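Long-range contacts in hydrogenase maturation factor (Thermoanaerobacter tengcongensis, PDB 3VTH), which probably transfers the carbamoyl group of carbamoyl phosphate, at the cost of ATP, to the C-terminal cysteine of HypE during [NiFe]-hydrogenase maturation: residues 191-197 against 354-360; 279-283 against 385-390; 337-343 against 362-367; 411-415 against 439-443. All coordinates share one frame; numbering follows the deposited sequence.

Interaction 1. Residues 191-197 against 354-360; sequences PSLSFVG and VFLLNNR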
loop_
_atom_site.group_PDB
_atom_site.type_symbol
_atom_site.label_atom_id
_atom_site.label_comp_id
_atom_site.label_asym_id
_atom_site.label_seq_id
_atom_site.Cartn_x
_atom_site.Cartn_y
_atom_site.Cartn_z
ATOM N N PRO A 191 -18.806 22.081 -2.293
ATOM C CA PRO A 191 -19.623 20.920 -1.942
ATOM C C PRO A 191 -20.248 21.087 -0.556
ATOM O O PRO A 191 -19.783 21.900 0.240
ATOM C CB PRO A 191 -18.631 19.746 -1.944
ATOM C CG PRO A 191 -17.277 20.345 -2.131
ATOM C CD PRO A 191 -17.385 21.753 -2.514
ATOM N N SER A 192 -21.296 20.316 -0.283
ATOM C CA SER A 192 -21.912 20.282 1.035
ATOM C C SER A 192 -22.186 18.845 1.517
ATOM O O SER A 192 -22.322 17.904 0.718
ATOM C CB SER A 192 -23.194 21.116 1.035
ATOM O OG SER A 192 -23.972 20.833 -0.109
ATOM N N LEU A 193 -22.235 18.696 2.833
ATOM C CA LEU A 193 -22.639 17.452 3.471
ATOM C C LEU A 193 -24.138 17.219 3.344
ATOM O O LEU A 193 -24.937 18.164 3.244
ATOM C CB LEU A 193 -22.265 17.469 4.957
ATOM C CG LEU A 193 -20.774 17.647 5.277
ATOM C CD1 LEU A 193 -20.589 17.950 6.772
ATOM C CD2 LEU A 193 -19.945 16.439 4.818
ATOM N N SER A 194 -24.508 15.945 3.381
ATOM C CA SER A 194 -25.901 15.557 3.425
ATOM C C SER A 194 -26.017 14.383 4.399
ATOM O O SER A 194 -25.315 13.352 4.248
ATOM C CB SER A 194 -26.389 15.197 2.014
ATOM O OG SER A 194 -27.690 14.612 2.061
ATOM N N PHE A 195 -26.839 14.563 5.428
ATOM C CA PHE A 195 -27.070 13.516 6.418
ATOM C C PHE A 195 -28.373 12.786 6.102
ATOM O O PHE A 195 -29.410 13.409 5.886
ATOM C CB PHE A 195 -27.121 14.090 7.848
ATOM C CG PHE A 195 -27.379 13.044 8.920
ATOM C CD1 PHE A 195 -26.333 12.270 9.422
ATOM C CD2 PHE A 195 -28.657 12.845 9.425
ATOM C CE1 PHE A 195 -26.557 11.310 10.401
ATOM C CE2 PHE A 195 -28.895 11.885 10.415
ATOM C CZ PHE A 195 -27.843 11.120 10.902
ATOM N N VAL A 196 -28.306 11.461 6.085
ATOM C CA VAL A 196 -29.480 10.622 5.859
ATOM C C VAL A 196 -29.557 9.593 6.980
ATOM O O VAL A 196 -28.640 8.800 7.190
ATOM C CB VAL A 196 -29.401 9.846 4.509
ATOM C CG1 VAL A 196 -30.720 9.118 4.240
ATOM C CG2 VAL A 196 -29.055 10.773 3.360
ATOM N N GLY A 197 -30.658 9.613 7.703
ATOM C CA GLY A 197 -30.881 8.649 8.758
ATOM C C GLY A 197 -32.283 8.889 9.242
ATOM O O GLY A 197 -33.211 8.968 8.425
ATOM N N VAL A 354 -26.926 5.124 9.591
ATOM C CA VAL A 354 -27.072 6.486 9.045
ATOM C C VAL A 354 -25.901 6.794 8.116
ATOM O O VAL A 354 -24.877 6.114 8.170
ATOM C CB VAL A 354 -27.162 7.564 10.163
ATOM C CG1 VAL A 354 -28.333 7.262 11.144
ATOM C CG2 VAL A 354 -25.845 7.651 10.917
ATOM N N PHE A 355 -26.059 7.809 7.269
ATOM C CA PHE A 355 -25.069 8.116 6.242
ATOM C C PHE A 355 -24.674 9.583 6.274
ATOM O O PHE A 355 -25.534 10.455 6.444
ATOM C CB PHE A 355 -25.635 7.811 4.845
ATOM C CG PHE A 355 -25.911 6.355 4.601
ATOM C CD1 PHE A 355 -25.053 5.600 3.800
ATOM C CD2 PHE A 355 -27.053 5.743 5.144
ATOM C CE1 PHE A 355 -25.310 4.230 3.561
ATOM C CE2 PHE A 355 -27.321 4.400 4.912
ATOM C CZ PHE A 355 -26.453 3.640 4.125
ATOM N N LEU A 356 -23.374 9.841 6.102
ATOM C CA LEU A 356 -22.895 11.189 5.846
ATOM C C LEU A 356 -22.390 11.251 4.409
ATOM O O LEU A 356 -21.252 10.843 4.103
ATOM C CB LEU A 356 -21.799 11.625 6.832
ATOM C CG LEU A 356 -21.380 13.101 6.720
ATOM C CD1 LEU A 356 -22.494 14.040 7.201
ATOM C CD2 LEU A 356 -20.072 13.381 7.474
ATOM N N LEU A 357 -23.261 11.755 3.543
ATOM C CA LEU A 357 -22.999 11.900 2.118
ATOM C C LEU A 357 -22.359 13.261 1.807
ATOM O O LEU A 357 -22.312 14.135 2.666
ATOM C CB LEU A 357 -24.345 11.836 1.395
ATOM C CG LEU A 357 -25.013 10.554 0.887
ATOM C CD1 LEU A 357 -24.590 9.249 1.582
ATOM C CD2 LEU A 357 -26.511 10.719 0.869
ATOM N N ASN A 358 -21.865 13.429 0.574
ATOM C CA ASN A 358 -21.573 14.758 0.048
ATOM C C ASN A 358 -21.712 14.762 -1.472
ATOM O O ASN A 358 -21.789 13.696 -2.095
ATOM C CB ASN A 358 -20.190 15.265 0.512
ATOM C CG ASN A 358 -19.037 14.550 -0.157
ATOM O OD1 ASN A 358 -18.882 14.591 -1.392
ATOM N ND2 ASN A 358 -18.187 13.920 0.655
ATOM N N ASN A 359 -21.751 15.947 -2.076
ATOM C CA ASN A 359 -21.983 16.019 -3.511
ATOM C C ASN A 359 -20.725 16.303 -4.326
ATOM O O ASN A 359 -20.830 16.776 -5.439
ATOM C CB ASN A 359 -23.102 17.035 -3.829
ATOM C CG ASN A 359 -22.768 18.438 -3.349
ATOM O OD1 ASN A 359 -21.803 18.647 -2.602
ATOM N ND2 ASN A 359 -23.543 19.407 -3.790
ATOM N N ARG A 360 -19.537 16.012 -3.790
ATOM C CA ARG A 360 -18.313 16.078 -4.604
ATOM C C ARG A 360 -18.026 14.683 -5.157
ATOM O O ARG A 360 -17.707 13.762 -4.394
ATOM C CB ARG A 360 -17.101 16.601 -3.797
ATOM C CG ARG A 360 -15.800 16.760 -4.642
ATOM C CD ARG A 360 -14.604 17.315 -3.837
ATOM N NE ARG A 360 -14.310 16.497 -2.651
ATOM C CZ ARG A 360 -13.664 16.937 -1.572
ATOM N NH1 ARG A 360 -13.225 18.184 -1.521
ATOM N NH2 ARG A 360 -13.448 16.131 -0.538
HETATM O O HOH W 1 -23.117 22.050 -2.449
#
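Four main-chain hydrogen bonds join Ser194 to Leu357 and Val196 to Phe355, two for each antiparallel hydrogen-bonded pair; the shortest runs from Leu357 N to Ser194 O at 2.7 Å. Phe195 with Leu356, between them, and Leu193 with Asn358, beyond Ser194, are the non-hydrogen-bonded pairs. Past the strands a side chain takes over: Asn359 OD1 accepts Ser192 N at 2.9 Å, while its ND2 and Ser192 OG share a water. Asn358 turns its own OD1 back to Arg360 N, an Asx turn at the end of the strand. Among apolar contacts, Val196 CG2 meets Leu357 CD2 at 3.6 Å on one face of the sheet. On the other, Phe195, its CG anti to the backbone N (chi1 179°), swings its ring to Val354, CZ lying 3.7 Å from CB. A serine at Phe195 would probably leave the Val354 methyls without this cover. Strand 193-196, leaving the second zinc finger, thus forms the antiparallel edge of the large mixed sheet of the YrdC-like domain.

Interaction 2. Residues 279-283 against 385-390; sequences QRRPI and RGYAPQ. With PO4 (phosphate ion), chain L.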
loop_
_atom_site.group_PDB
_atom_site.type_symbol
_atom_site.label_atom_id
_atom_site.label_comp_id
_atom_site.label_asym_id
_atom_site.label_seq_id
_atom_site.Cartn_x
_atom_site.Cartn_y
_atom_site.Cartn_z
ATOM N N GLN A 279 1.240 14.018 5.868
ATOM C CA GLN A 279 0.021 14.308 5.101
ATOM C C GLN A 279 -0.470 13.097 4.302
ATOM O O GLN A 279 -1.624 13.048 3.887
ATOM C CB GLN A 279 0.217 15.497 4.163
ATOM C CG GLN A 279 0.077 16.865 4.821
ATOM C CD GLN A 279 0.241 17.962 3.792
ATOM O OE1 GLN A 279 1.360 18.295 3.416
ATOM N NE2 GLN A 279 -0.874 18.492 3.300
ATOM N N ARG A 280 0.387 12.104 4.088
ATOM C CA ARG A 280 -0.099 10.890 3.417
ATOM C C ARG A 280 -1.190 10.220 4.283
ATOM O O ARG A 280 -2.078 9.539 3.759
ATOM C CB ARG A 280 1.057 9.943 3.087
ATOM C CG ARG A 280 2.157 10.554 2.187
ATOM C CD ARG A 280 3.208 9.483 1.817
ATOM N NE ARG A 280 4.346 10.021 1.060
ATOM C CZ ARG A 280 4.385 10.149 -0.266
ATOM N NH1 ARG A 280 3.332 9.784 -1.001
ATOM N NH2 ARG A 280 5.482 10.638 -0.863
ATOM N N ARG A 281 -1.112 10.432 5.603
ATOM C CA ARG A 281 -2.082 9.904 6.579
ATOM C C ARG A 281 -2.477 8.448 6.337
ATOM O O ARG A 281 -3.629 8.182 5.976
ATOM C CB ARG A 281 -3.345 10.803 6.624
ATOM C CG ARG A 281 -3.095 12.225 7.168
ATOM C CD ARG A 281 -2.831 12.197 8.661
ATOM N NE ARG A 281 -1.928 13.260 9.138
ATOM C CZ ARG A 281 -2.196 14.106 10.132
ATOM N NH1 ARG A 281 -3.363 14.060 10.770
ATOM N NH2 ARG A 281 -1.284 15.000 10.506
ATOM N N PRO A 282 -1.537 7.499 6.544
ATOM C CA PRO A 282 -1.925 6.100 6.497
ATOM C C PRO A 282 -2.391 5.588 7.861
ATOM O O PRO A 282 -2.185 6.252 8.897
ATOM C CB PRO A 282 -0.607 5.399 6.170
ATOM C CG PRO A 282 0.395 6.197 6.927
ATOM C CD PRO A 282 -0.076 7.639 6.730
ATOM N N ILE A 283 -2.992 4.400 7.843
ATOM C CA ILE A 283 -3.096 3.540 9.032
ATOM C C ILE A 283 -1.661 3.058 9.336
ATOM O O ILE A 283 -0.961 2.636 8.434
ATOM C CB ILE A 283 -3.978 2.313 8.707
ATOM C CG1 ILE A 283 -5.436 2.751 8.435
ATOM C CG2 ILE A 283 -3.886 1.241 9.828
ATOM C CD1 ILE A 283 -6.233 1.754 7.593
ATOM N N ARG A 385 -4.264 5.078 -0.526
ATOM C CA ARG A 385 -4.455 6.535 -0.379
ATOM C C ARG A 385 -3.224 7.241 0.211
ATOM O O ARG A 385 -2.646 6.771 1.208
ATOM C CB ARG A 385 -5.696 6.881 0.464
ATOM C CG ARG A 385 -5.910 8.419 0.615
ATOM C CD ARG A 385 -7.112 8.799 1.475
ATOM N NE ARG A 385 -7.198 8.053 2.725
ATOM C CZ ARG A 385 -6.449 8.259 3.810
ATOM N NH1 ARG A 385 -5.522 9.223 3.853
ATOM N NH2 ARG A 385 -6.642 7.492 4.884
ATOM N N GLY A 386 -2.831 8.367 -0.393
ATOM C CA GLY A 386 -1.683 9.128 0.123
ATOM C C GLY A 386 -0.335 8.681 -0.420
ATOM O O GLY A 386 0.635 9.439 -0.336
ATOM N N TYR A 387 -0.276 7.475 -1.000
ATOM C CA TYR A 387 0.943 6.950 -1.644
ATOM C C TYR A 387 0.737 6.755 -3.145
ATOM O O TYR A 387 1.400 7.385 -3.956
ATOM C CB TYR A 387 1.379 5.621 -1.003
ATOM C CG TYR A 387 1.870 5.749 0.423
ATOM C CD1 TYR A 387 3.240 5.614 0.727
ATOM C CD2 TYR A 387 0.976 6.043 1.467
ATOM C CE1 TYR A 387 3.696 5.743 2.042
ATOM C CE2 TYR A 387 1.422 6.177 2.779
ATOM C CZ TYR A 387 2.779 6.020 3.067
ATOM O OH TYR A 387 3.202 6.130 4.385
ATOM N N ALA A 388 -0.174 5.858 -3.511
ATOM C CA ALA A 388 -0.604 5.738 -4.889
ATOM C C ALA A 388 -1.379 6.992 -5.277
ATOM O O ALA A 388 -2.133 7.540 -4.464
ATOM C CB ALA A 388 -1.474 4.494 -5.079
ATOM N N PRO A 389 -1.254 7.422 -6.540
ATOM C CA PRO A 389 -0.564 6.741 -7.628
ATOM C C PRO A 389 0.869 7.257 -7.901
ATOM O O PRO A 389 1.318 7.236 -9.053
ATOM C CB PRO A 389 -1.444 7.086 -8.820
ATOM C CG PRO A 389 -1.843 8.549 -8.528
ATOM C CD PRO A 389 -1.968 8.627 -7.009
ATOM N N GLN A 390 1.562 7.753 -6.880
ATOM C CA GLN A 390 2.952 8.216 -7.089
ATOM C C GLN A 390 3.778 7.043 -7.628
ATOM O O GLN A 390 3.759 5.936 -7.038
ATOM C CB GLN A 390 3.565 8.785 -5.803
ATOM C CG GLN A 390 5.041 9.232 -5.937
ATOM C CD GLN A 390 5.578 9.913 -4.680
ATOM O OE1 GLN A 390 4.824 10.304 -3.794
ATOM N NE2 GLN A 390 6.898 10.062 -4.609
HETATM P P PO4 L . 7.809 10.980 2.116
HETATM O O1 PO4 L . 6.367 11.237 2.521
HETATM O O2 PO4 L . 8.235 9.610 2.621
HETATM O O3 PO4 L . 7.980 10.995 0.615
HETATM O O4 PO4 L . 8.680 12.047 2.748
HETATM O O HOH W 2 -3.943 11.095 2.115
HETATM O O HOH W 3 -3.824 6.355 3.677
#
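Arg280 sets its CD over the face of the Tyr387 ring, 3.7 Å from the centroid, in a CH-pi contact. Neither segment is regular: the loop leading into strand 283-287 of the YrdC-like domain here meets the loop between strands 377-378 and 392-393. The extended Arg280 chain carries its guanidinium up from the ring to Gly386 O, where NH1 gives a hydrogen bond to a lone pair at 2.8 Å. Gly386 suits its place because a CB would collide with Arg280 O. Arginine is apt here, its several N-H groups serving two loop acceptors and a phosphate ion, probably from the crystallisation liquor, which NE and NH2 hold through O1 and O3. A second arginine works the other way: Arg385 NH1 donates to Arg281 O at 3.0 Å, while its NH2 pairs with Asp368. At the far end Gln390 OE1 accepts from both NH1 and NH2 of Arg280, at 3.2 and 3.0 Å, from the same face of its amide plane.

Interaction 3. Residues 337-343 against 362-367; sequences ICKDNEE and IVNRID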
loop_
_atom_site.group_PDB
_atom_site.type_symbol
_atom_site.label_atom_id
_atom_site.label_comp_id
_atom_site.label_asym_id
_atom_site.label_seq_id
_atom_site.Cartn_x
_atom_site.Cartn_y
_atom_site.Cartn_z
ATOM N N ILE A 337 -14.601 -1.129 -2.138
ATOM C CA ILE A 337 -15.134 0.038 -1.427
ATOM C C ILE A 337 -16.116 0.855 -2.296
ATOM O O ILE A 337 -15.841 1.118 -3.474
ATOM C CB ILE A 337 -13.951 0.927 -0.898
ATOM C CG1 ILE A 337 -14.441 2.050 0.023
ATOM C CG2 ILE A 337 -13.051 1.481 -2.070
ATOM C CD1 ILE A 337 -13.253 2.832 0.690
ATOM N N CYS A 338 -17.275 1.203 -1.729
ATOM C CA CYS A 338 -18.268 2.031 -2.418
ATOM C C CYS A 338 -17.718 3.431 -2.620
ATOM O O CYS A 338 -17.063 3.960 -1.732
ATOM C CB CYS A 338 -19.554 2.150 -1.592
ATOM S SG CYS A 338 -20.505 0.643 -1.508
ATOM N N LYS A 339 -18.006 4.035 -3.764
ATOM C CA LYS A 339 -17.530 5.397 -4.027
ATOM C C LYS A 339 -18.630 6.417 -4.342
ATOM O O LYS A 339 -18.395 7.622 -4.248
ATOM C CB LYS A 339 -16.475 5.405 -5.139
ATOM C CG LYS A 339 -17.017 5.241 -6.551
ATOM C CD LYS A 339 -15.970 5.743 -7.547
ATOM C CE LYS A 339 -16.502 5.797 -8.962
ATOM N NZ LYS A 339 -17.430 6.951 -9.096
ATOM N N ASP A 340 -19.821 5.961 -4.699
ATOM C CA ASP A 340 -20.940 6.833 -5.071
ATOM C C ASP A 340 -22.034 6.831 -3.996
ATOM O O ASP A 340 -22.274 5.783 -3.378
ATOM C CB ASP A 340 -21.547 6.339 -6.387
ATOM C CG ASP A 340 -20.590 6.457 -7.558
ATOM O OD1 ASP A 340 -19.629 7.256 -7.478
ATOM O OD2 ASP A 340 -20.811 5.754 -8.570
ATOM N N ASN A 341 -22.710 7.964 -3.806
ATOM C CA ASN A 341 -23.817 8.045 -2.848
ATOM C C ASN A 341 -24.863 6.949 -3.069
ATOM O O ASN A 341 -25.223 6.212 -2.125
ATOM C CB ASN A 341 -24.462 9.436 -2.882
ATOM C CG ASN A 341 -23.515 10.539 -2.418
ATOM O OD1 ASN A 341 -22.710 10.343 -1.513
ATOM N ND2 ASN A 341 -23.617 11.707 -3.036
ATOM N N GLU A 342 -25.340 6.824 -4.310
ATOM C CA GLU A 342 -26.392 5.852 -4.626
ATOM C C GLU A 342 -25.961 4.420 -4.319
ATOM O O GLU A 342 -26.742 3.639 -3.786
ATOM C CB GLU A 342 -26.802 5.938 -6.089
ATOM C CG GLU A 342 -27.682 7.104 -6.406
ATOM C CD GLU A 342 -27.679 7.441 -7.890
ATOM O OE1 GLU A 342 -26.683 8.025 -8.364
ATOM O OE2 GLU A 342 -28.679 7.137 -8.571
ATOM N N GLU A 343 -24.717 4.105 -4.685
ATOM C CA GLU A 343 -24.095 2.803 -4.475
ATOM C C GLU A 343 -24.056 2.475 -2.983
ATOM O O GLU A 343 -24.454 1.376 -2.565
ATOM C CB GLU A 343 -22.673 2.827 -5.075
ATOM C CG GLU A 343 -21.828 1.585 -4.859
ATOM C CD GLU A 343 -20.389 1.707 -5.403
ATOM O OE1 GLU A 343 -19.856 2.843 -5.591
ATOM O OE2 GLU A 343 -19.784 0.634 -5.617
ATOM N N ILE A 362 -16.467 11.360 -6.439
ATOM C CA ILE A 362 -15.200 10.644 -6.320
ATOM C C ILE A 362 -15.012 10.001 -7.682
ATOM O O ILE A 362 -15.845 9.195 -8.111
ATOM C CB ILE A 362 -15.217 9.570 -5.205
ATOM C CG1 ILE A 362 -15.378 10.235 -3.831
ATOM C CG2 ILE A 362 -13.917 8.677 -5.265
ATOM C CD1 ILE A 362 -15.689 9.234 -2.672
ATOM N N VAL A 363 -13.949 10.399 -8.378
ATOM C CA VAL A 363 -13.656 9.859 -9.692
ATOM C C VAL A 363 -12.929 8.524 -9.586
ATOM O O VAL A 363 -13.272 7.566 -10.277
ATOM C CB VAL A 363 -12.805 10.858 -10.543
ATOM C CG1 VAL A 363 -12.504 10.262 -11.909
ATOM C CG2 VAL A 363 -13.576 12.216 -10.677
ATOM N N ASN A 364 -11.920 8.485 -8.722
ATOM C CA ASN A 364 -11.086 7.312 -8.562
ATOM C C ASN A 364 -11.126 6.865 -7.112
ATOM O O ASN A 364 -10.536 7.508 -6.244
ATOM C CB ASN A 364 -9.640 7.635 -8.994
ATOM C CG ASN A 364 -9.569 8.203 -10.419
ATOM O OD1 ASN A 364 -9.148 9.352 -10.629
ATOM N ND2 ASN A 364 -10.016 7.418 -11.393
ATOM N N ARG A 365 -11.820 5.769 -6.831
ATOM C CA ARG A 365 -11.901 5.311 -5.438
ATOM C C ARG A 365 -10.529 4.775 -5.034
ATOM O O ARG A 365 -9.744 4.357 -5.901
ATOM C CB ARG A 365 -12.984 4.236 -5.284
ATOM C CG ARG A 365 -12.493 2.814 -5.571
ATOM C CD ARG A 365 -13.670 1.906 -5.698
ATOM N NE ARG A 365 -14.342 2.062 -6.985
ATOM C CZ ARG A 365 -15.594 1.690 -7.210
ATOM N NH1 ARG A 365 -16.321 1.158 -6.224
ATOM N NH2 ARG A 365 -16.131 1.873 -8.406
ATOM N N ILE A 366 -10.225 4.803 -3.730
ATOM C CA ILE A 366 -8.926 4.356 -3.236
ATOM C C ILE A 366 -8.997 4.067 -1.737
ATOM O O ILE A 366 -9.492 4.876 -0.970
ATOM C CB ILE A 366 -7.784 5.392 -3.580
ATOM C CG1 ILE A 366 -6.407 4.899 -3.128
ATOM C CG2 ILE A 366 -8.095 6.794 -3.001
ATOM C CD1 ILE A 366 -5.201 5.621 -3.857
ATOM N N ASP A 367 -8.530 2.892 -1.329
ATOM C CA ASP A 367 -8.553 2.522 0.087
ATOM C C ASP A 367 -7.526 3.273 0.924
ATOM O O ASP A 367 -6.576 3.834 0.389
ATOM C CB ASP A 367 -8.306 1.014 0.214
ATOM C CG ASP A 367 -9.546 0.209 -0.099
ATOM O OD1 ASP A 367 -10.527 0.304 0.668
ATOM O OD2 ASP A 367 -9.549 -0.494 -1.129
HETATM O O HOH W 4 -12.031 -1.971 -1.745
HETATM O O HOH W 5 -18.794 9.767 -5.817
#
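The guanidinium of Arg365 has Lys339 CG over the centre of one face, 3.8 Å above its plane, and Ile337 O at its edge. That carbonyl takes a hydrogen bond from Arg365 NH1 at 2.8 Å, fairly straight at 157°. Glu343 OE2 also approaches the edge, forming a looser salt bridge to NH1 at 3.6 Å with the carboxylate turned 82° against the guanidinium. The bend at chi3 (77°) turns the guanidinium toward Ile337 O; nearer the backbone, Arg365 CD packs on Ile337 CG2. Lysine suits position 339 because its methylenes can cover the arginine while the ammonium continues beyond it: NZ reaches Ile362 O at 2.9 Å, nearly along the C=O axis, and, in one of two conformers of Asp340, forms a salt bridge with its OD1. Glu343 OE1 accepts both Lys339 N and Asp340 N, tying the first turn of helix 341-347 to the approaching loop. A water links Ile337 N to Asp367 OD2; Asp367 binds magnesium in a structure of this protein, but here its side chain stands about 4 Å from the ion. Ile337 and Asp367 both touch Ser329 on strand 325-329, while Ile362 and Asn341 rest on Lys221 of strand 218-221.

Interaction 4. Residues 411-415 against 439-443; sequences NTFCM and YIEQI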
loop_
_atom_site.group_PDB
_atom_site.type_symbol
_atom_site.label_atom_id
_atom_site.label_comp_id
_atom_site.label_asym_id
_atom_site.label_seq_id
_atom_site.Cartn_x
_atom_site.Cartn_y
_atom_site.Cartn_z
ATOM N N ASN A 411 -4.197 -7.730 -4.929
ATOM C CA ASN A 411 -3.710 -7.403 -6.259
ATOM C C ASN A 411 -3.374 -5.919 -6.462
ATOM O O ASN A 411 -4.093 -5.041 -5.989
ATOM C CB ASN A 411 -4.697 -7.885 -7.313
ATOM C CG ASN A 411 -4.286 -7.462 -8.726
ATOM O OD1 ASN A 411 -3.680 -8.236 -9.484
ATOM N ND2 ASN A 411 -4.589 -6.235 -9.065
ATOM N N THR A 412 -2.259 -5.665 -7.157
ATOM C CA THR A 412 -2.048 -4.414 -7.854
ATOM C C THR A 412 -1.572 -4.799 -9.258
ATOM O O THR A 412 -1.074 -5.912 -9.467
ATOM C CB THR A 412 -0.940 -3.557 -7.205
ATOM O OG1 THR A 412 0.273 -4.321 -7.163
ATOM C CG2 THR A 412 -1.338 -3.101 -5.775
ATOM N N PHE A 413 -1.716 -3.867 -10.195
ATOM C CA PHE A 413 -1.087 -3.967 -11.502
ATOM C C PHE A 413 -0.067 -2.839 -11.615
ATOM O O PHE A 413 -0.079 -1.917 -10.806
ATOM C CB PHE A 413 -2.139 -3.902 -12.628
ATOM C CG PHE A 413 -2.955 -2.633 -12.636
ATOM C CD1 PHE A 413 -2.468 -1.480 -13.246
ATOM C CD2 PHE A 413 -4.218 -2.598 -12.043
ATOM C CE1 PHE A 413 -3.232 -0.282 -13.268
ATOM C CE2 PHE A 413 -4.994 -1.416 -12.060
ATOM C CZ PHE A 413 -4.503 -0.264 -12.671
ATOM N N CYS A 414 0.851 -2.938 -12.579
ATOM C CA CYS A 414 1.878 -1.910 -12.760
ATOM C C CYS A 414 2.074 -1.637 -14.247
ATOM O O CYS A 414 2.099 -2.578 -15.035
ATOM C CB CYS A 414 3.191 -2.358 -12.093
ATOM S SG CYS A 414 4.563 -1.190 -12.214
ATOM N N MET A 415 2.167 -0.357 -14.625
ATOM C CA MET A 415 2.410 0.052 -16.018
ATOM C C MET A 415 3.644 0.925 -16.090
ATOM O O MET A 415 3.770 1.891 -15.333
ATOM C CB MET A 415 1.268 0.924 -16.557
ATOM C CG MET A 415 -0.075 0.289 -16.560
ATOM S SD MET A 415 -1.339 1.541 -16.908
ATOM C CE MET A 415 -2.724 0.420 -16.767
ATOM N N TYR A 439 -10.980 -4.111 -11.031
ATOM C CA TYR A 439 -9.641 -4.262 -11.590
ATOM C C TYR A 439 -9.587 -3.827 -13.057
ATOM O O TYR A 439 -8.761 -3.008 -13.425
ATOM C CB TYR A 439 -9.238 -5.723 -11.449
ATOM C CG TYR A 439 -7.955 -6.175 -12.084
ATOM C CD1 TYR A 439 -7.979 -6.888 -13.275
ATOM C CD2 TYR A 439 -6.729 -5.978 -11.454
ATOM C CE1 TYR A 439 -6.805 -7.386 -13.845
ATOM C CE2 TYR A 439 -5.539 -6.465 -12.018
ATOM C CZ TYR A 439 -5.595 -7.167 -13.228
ATOM O OH TYR A 439 -4.448 -7.672 -13.823
ATOM N N ILE A 440 -10.483 -4.368 -13.877
ATOM C CA ILE A 440 -10.508 -4.081 -15.322
ATOM C C ILE A 440 -10.670 -2.603 -15.616
ATOM O O ILE A 440 -9.964 -2.063 -16.466
ATOM C CB ILE A 440 -11.618 -4.882 -16.069
ATOM C CG1 ILE A 440 -11.244 -6.355 -16.136
ATOM C CG2 ILE A 440 -11.844 -4.333 -17.486
ATOM C CD1 ILE A 440 -9.788 -6.597 -16.410
ATOM N N GLU A 441 -11.584 -1.959 -14.894
ATOM C CA GLU A 441 -11.865 -0.538 -15.055
ATOM C C GLU A 441 -10.696 0.346 -14.600
ATOM O O GLU A 441 -10.455 1.409 -15.178
ATOM C CB GLU A 441 -13.149 -0.136 -14.304
ATOM C CG GLU A 441 -12.930 0.383 -12.841
ATOM C CD GLU A 441 -14.029 1.337 -12.346
ATOM O OE1 GLU A 441 -14.920 1.715 -13.150
ATOM O OE2 GLU A 441 -14.006 1.713 -11.145
ATOM N N GLN A 442 -9.992 -0.073 -13.551
ATOM C CA GLN A 442 -8.832 0.673 -13.093
ATOM C C GLN A 442 -7.693 0.588 -14.099
ATOM O O GLN A 442 -7.003 1.578 -14.334
ATOM C CB GLN A 442 -8.397 0.220 -11.694
ATOM C CG GLN A 442 -9.363 0.693 -10.599
ATOM C CD GLN A 442 -9.679 2.183 -10.687
ATOM O OE1 GLN A 442 -8.839 3.031 -10.380
ATOM N NE2 GLN A 442 -10.896 2.505 -11.113
ATOM N N ILE A 443 -7.508 -0.581 -14.708
ATOM C CA ILE A 443 -6.513 -0.701 -15.771
ATOM C C ILE A 443 -6.827 0.303 -16.900
ATOM O O ILE A 443 -5.939 1.025 -17.344
ATOM C CB ILE A 443 -6.382 -2.152 -16.297
ATOM C CG1 ILE A 443 -5.682 -3.030 -15.254
ATOM C CG2 ILE A 443 -5.587 -2.204 -17.614
ATOM C CD1 ILE A 443 -5.659 -4.494 -15.634
#
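Tyr439 turns the CD2-CE2 side of its ring toward the amide of Asn411, the two flat groups standing nearly perpendicular at 79°. CE2 also lies 4.1 Å from Phe413 CD2. A tyrosine fits because its ring packs here while its hydroxyl, farther on, hydrogen-bonds to Val405 O. Three residues along the helix, Gln442 sets CB against the rim of Phe413, in the plane of the ring and 3.8 Å from CE2, and its backbone O lies 3.5 Å from Phe413 CZ. Here helix 433-449 lies against the sheet that contains strand 414-417, an alpha/beta layer of the Kae1-like domain, which belongs to the actin-type ATPase clan. Next comes Ile443, which follows Tyr439 by one helical turn and so presents its side chain on the same side. Its CG1 stands over the centre of the Phe413 ring, 3.6 Å from the centroid and 14° off the normal, a CH-pi contact. Phe413 holds CG between its backbone N and carbonyl carbon (chi1 59°), which sends the ring out to the helix, where Tyr446 meets it edge-to-face. A leucine in place of Phe413 would probably deprive Ile443 CG1 of its flat aromatic seat and Tyr446 of its ring partner. The other branch of Ile443, CG2, packs 4.0 Å from Met415 CE, the end of an unbranched chain long enough to span from strand to helix.

The contacts step from the zinc-finger end of the molecule to the Kae1-like domain. Interactions 1 and 3, centres 13 Å apart, meet where Asn341 ND2 reaches Asn358 O at 2.9 Å, probably a hydrogen bond. Interaction 2 encloses interaction 3 along the chain and touches it through Arg385 N and Asp367 O, 2.8 Å apart. Between interactions 3 and 4, in different domains, the link is a long, weak ion pair, Arg365 NH2 to Glu441 OE2 at 3.5 Å. Two nucleotide sites lie near the later contacts: the Asp367 side chain is about 4 Å from the bound magnesium and 5 Å from the ATP analogue, whereas that of Asn411 is about 11 Å from the iron of the Kae1-like site.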